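Local structure of arginyl-trna synthetase (Thermus thermophilus, 1IQ0) at residues V112-V120 against D177-V185. The protein probably catalyses the ATP-dependent attachment of L-arginine to its cognate tRNA, releasing AMP and diphosphate, as a monomeric class I aminoacyl-tRNA synthetase. Sequence-based numbering, arbitrary orientation.
Sequences VNPNKELHV and DHFAGRAYV
Glu-117 lies across the imidazole of His-178 in a CH-pi contact: its CB stands 3.7 Å from the ring centroid, only 14° off the ring normal, and CG, also above the ring plane, projects just past the NE2-CD2 bond. The chain bends at chi2 (-77°), and the carboxylate ends nearly parallel to the imidazole, the planes 16° apart. Replacing His-178 with an alanine would probably uncover the aliphatic part of Glu-117 and let its carboxylate turn more freely.

Close packing brings the backbones together at Gly-181, whose CA is 3.5 Å from Lys-116 CB; a side chain there would run into Glu-117 OE2. Lys-116 CA also makes a CA-H...O contact with Asp-177 O. One turn on, the Tyr-184 ring is met obliquely by Lys-116 CD and by Asn-115 ND2, the latter 3.7 Å from CE1, with the amide nearly perpendicular to the ring. Lys-116 NZ, 5.5 Å from the ring centroid, offers at most a weak cation-pi attraction.

No clear direct hydrogen bond joins the segments, but water links them twice. One water donates to Glu-117 OE2 and, at 2.6 Å, to His-178 O; another accepts from Leu-118 N and donates to Asp-177 OD2 at 2.7 Å. Asp-177 OD1 has a salt bridge to Lys-175.

The contact sets the middle of the predicted HIGH region, one of two class I signature motifs, against helix 176-189. This loop follows strand 104-108 and leads into helix 120-138; Gln-223 NE2 of helix 213-229 hydrogen-bonds to Lys-116 O, and Gln-155 OE1 of helix 154-165 to Tyr-184 OH.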
loop_
_atom_site.group_PDB
_atom_site.type_symbol
_atom_site.label_atom_id
_atom_site.label_comp_id
_atom_site.label_asym_id
_atom_site.label_seq_id
_atom_site.Cartn_x
_atom_site.Cartn_y
_atom_site.Cartn_z
ATOM N N VAL A 112 2.156 -9.511 12.660
ATOM C CA VAL A 112 1.875 -9.176 14.051
ATOM C C VAL A 112 2.213 -10.349 14.955
ATOM O O VAL A 112 2.279 -11.493 14.497
ATOM C CB VAL A 112 0.380 -8.829 14.254
ATOM C CG1 VAL A 112 -0.013 -7.666 13.347
ATOM C CG2 VAL A 112 -0.480 -10.042 13.948
ATOM N N ASN A 113 2.445 -10.067 16.234
ATOM C CA ASN A 113 2.732 -11.134 17.172
ATOM C C ASN A 113 1.544 -12.085 17.131
ATOM O O ASN A 113 0.393 -11.660 17.242
ATOM C CB ASN A 113 2.928 -10.573 18.582
ATOM C CG ASN A 113 4.283 -9.915 18.755
ATOM O OD1 ASN A 113 5.296 -10.448 18.315
ATOM N ND2 ASN A 113 4.308 -8.759 19.404
ATOM N N PRO A 114 1.804 -13.387 16.936
ATOM C CA PRO A 114 0.710 -14.364 16.881
ATOM C C PRO A 114 0.292 -14.810 18.281
ATOM O O PRO A 114 0.354 -15.990 18.600
ATOM C CB PRO A 114 1.311 -15.499 16.061
ATOM C CG PRO A 114 2.764 -15.480 16.502
ATOM C CD PRO A 114 3.090 -13.995 16.544
ATOM N N ASN A 115 -0.159 -13.866 19.100
ATOM C CA ASN A 115 -0.521 -14.181 20.476
ATOM C C ASN A 115 -1.902 -13.699 20.931
ATOM O O ASN A 115 -2.300 -13.954 22.063
ATOM C CB ASN A 115 0.552 -13.607 21.405
ATOM C CG ASN A 115 0.527 -12.094 21.445
ATOM O OD1 ASN A 115 0.310 -11.440 20.419
ATOM N ND2 ASN A 115 0.751 -11.524 22.629
ATOM N N LYS A 116 -2.625 -13.007 20.054
ATOM C CA LYS A 116 -3.966 -12.493 20.368
ATOM C C LYS A 116 -4.578 -11.826 19.132
ATOM O O LYS A 116 -3.907 -11.679 18.112
ATOM C CB LYS A 116 -3.902 -11.497 21.536
ATOM C CG LYS A 116 -3.103 -10.219 21.271
ATOM C CD LYS A 116 -2.884 -9.465 22.580
ATOM C CE LYS A 116 -2.719 -7.962 22.378
ATOM N NZ LYS A 116 -1.562 -7.601 21.536
ATOM N N GLU A 117 -5.846 -11.422 19.225
ATOM C CA GLU A 117 -6.540 -10.801 18.091
ATOM C C GLU A 117 -5.907 -9.488 17.650
ATOM O O GLU A 117 -5.326 -8.771 18.455
ATOM C CB GLU A 117 -8.025 -10.565 18.424
ATOM C CG GLU A 117 -8.287 -9.418 19.398
ATOM C CD GLU A 117 -7.985 -9.773 20.851
ATOM O OE1 GLU A 117 -7.993 -8.852 21.695
ATOM O OE2 GLU A 117 -7.746 -10.964 21.152
ATOM N N LEU A 118 -6.031 -9.168 16.368
ATOM C CA LEU A 118 -5.474 -7.926 15.833
ATOM C C LEU A 118 -6.228 -6.718 16.383
ATOM O O LEU A 118 -7.418 -6.805 16.680
ATOM C CB LEU A 118 -5.565 -7.901 14.306
ATOM C CG LEU A 118 -5.230 -9.140 13.469
ATOM C CD1 LEU A 118 -4.853 -8.655 12.076
ATOM C CD2 LEU A 118 -4.087 -9.948 14.060
ATOM N N HIS A 119 -5.528 -5.597 16.522
ATOM C CA HIS A 119 -6.128 -4.369 17.023
ATOM C C HIS A 119 -6.040 -3.265 15.961
ATOM O O HIS A 119 -5.345 -3.421 14.958
ATOM C CB HIS A 119 -5.448 -3.941 18.333
ATOM C CG HIS A 119 -4.003 -3.579 18.186
ATOM N ND1 HIS A 119 -3.042 -3.983 19.090
ATOM C CD2 HIS A 119 -3.355 -2.829 17.262
ATOM C CE1 HIS A 119 -1.866 -3.500 18.726
ATOM N NE2 HIS A 119 -2.029 -2.796 17.619
ATOM N N VAL A 120 -6.734 -2.154 16.188
ATOM C CA VAL A 120 -6.770 -1.054 15.224
ATOM C C VAL A 120 -5.422 -0.610 14.677
ATOM O O VAL A 120 -5.328 -0.214 13.516
ATOM C CB VAL A 120 -7.490 0.186 15.804
ATOM C CG1 VAL A 120 -8.908 -0.184 16.204
ATOM C CG2 VAL A 120 -6.721 0.727 16.991
ATOM N N ASP A 177 -8.324 -16.543 18.521
ATOM C CA ASP A 177 -7.362 -15.543 18.947
ATOM C C ASP A 177 -7.927 -14.579 19.976
ATOM O O ASP A 177 -7.167 -13.916 20.689
ATOM C CB ASP A 177 -6.738 -14.811 17.740
ATOM C CG ASP A 177 -7.758 -14.133 16.845
ATOM O OD1 ASP A 177 -8.927 -14.577 16.795
ATOM O OD2 ASP A 177 -7.362 -13.162 16.166
ATOM N N HIS A 178 -9.254 -14.504 20.069
ATOM C CA HIS A 178 -9.887 -13.649 21.074
ATOM C C HIS A 178 -9.792 -14.381 22.414
ATOM O O HIS A 178 -9.602 -13.770 23.461
ATOM C CB HIS A 178 -11.356 -13.375 20.734
ATOM C CG HIS A 178 -11.543 -12.248 19.768
ATOM N ND1 HIS A 178 -11.370 -12.394 18.408
ATOM C CD2 HIS A 178 -11.842 -10.943 19.971
ATOM C CE1 HIS A 178 -11.553 -11.229 17.816
ATOM N NE2 HIS A 178 -11.840 -10.331 18.742
ATOM N N PHE A 179 -9.935 -15.699 22.355
ATOM C CA PHE A 179 -9.826 -16.562 23.526
ATOM C C PHE A 179 -8.395 -16.421 24.075
ATOM O O PHE A 179 -8.193 -16.253 25.281
ATOM C CB PHE A 179 -10.107 -18.010 23.099
ATOM C CG PHE A 179 -9.699 -19.044 24.106
ATOM C CD1 PHE A 179 -10.262 -19.064 25.379
ATOM C CD2 PHE A 179 -8.773 -20.025 23.766
ATOM C CE1 PHE A 179 -9.911 -20.047 26.297
ATOM C CE2 PHE A 179 -8.412 -21.015 24.677
ATOM C CZ PHE A 179 -8.984 -21.027 25.950
ATOM N N ALA A 180 -7.408 -16.458 23.179
ATOM C CA ALA A 180 -6.005 -16.318 23.578
ATOM C C ALA A 180 -5.761 -14.930 24.152
ATOM O O ALA A 180 -5.058 -14.776 25.153
ATOM C CB ALA A 180 -5.085 -16.552 22.378
ATOM N N GLY A 181 -6.345 -13.916 23.517
ATOM C CA GLY A 181 -6.165 -12.553 23.988
ATOM C C GLY A 181 -6.705 -12.345 25.395
ATOM O O GLY A 181 -6.140 -11.586 26.185
ATOM N N ARG A 182 -7.808 -13.011 25.711
ATOM C CA ARG A 182 -8.404 -12.890 27.038
ATOM C C ARG A 182 -7.401 -13.420 28.078
ATOM O O ARG A 182 -7.169 -12.793 29.117
ATOM C CB ARG A 182 -9.725 -13.671 27.084
ATOM C CG ARG A 182 -10.911 -12.836 27.556
ATOM C CD ARG A 182 -12.221 -13.155 26.817
ATOM N NE ARG A 182 -12.460 -14.584 26.633
ATOM C CZ ARG A 182 -12.450 -15.488 27.608
ATOM N NH1 ARG A 182 -12.206 -15.124 28.864
ATOM N NH2 ARG A 182 -12.687 -16.764 27.325
ATOM N N ALA A 183 -6.793 -14.561 27.778
ATOM C CA ALA A 183 -5.803 -15.156 28.665
ATOM C C ALA A 183 -4.626 -14.192 28.813
ATOM O O ALA A 183 -4.142 -13.955 29.918
ATOM C CB ALA A 183 -5.324 -16.488 28.099
ATOM N N TYR A 184 -4.171 -13.625 27.699
ATOM C CA TYR A 184 -3.057 -12.690 27.751
ATOM C C TYR A 184 -3.425 -11.524 28.662
ATOM O O TYR A 184 -2.629 -11.107 29.501
ATOM C CB TYR A 184 -2.730 -12.159 26.351
ATOM C CG TYR A 184 -1.599 -11.148 26.317
ATOM C CD1 TYR A 184 -0.271 -11.561 26.235
ATOM C CD2 TYR A 184 -1.860 -9.777 26.364
ATOM C CE1 TYR A 184 0.771 -10.635 26.194
ATOM C CE2 TYR A 184 -0.820 -8.841 26.327
ATOM C CZ TYR A 184 0.491 -9.285 26.241
ATOM O OH TYR A 184 1.526 -8.381 26.206
ATOM N N VAL A 185 -4.633 -10.996 28.494
ATOM C CA VAL A 185 -5.081 -9.874 29.314
ATOM C C VAL A 185 -5.172 -10.233 30.797
ATOM O O VAL A 185 -4.832 -9.416 31.649
ATOM C CB VAL A 185 -6.461 -9.329 28.846
ATOM C CG1 VAL A 185 -7.016 -8.334 29.879
ATOM C CG2 VAL A 185 -6.314 -8.636 27.491
HETATM O O HOH W 1 -9.557 -11.213 23.598
HETATM O O HOH W 2 -8.122 -11.000 14.799
#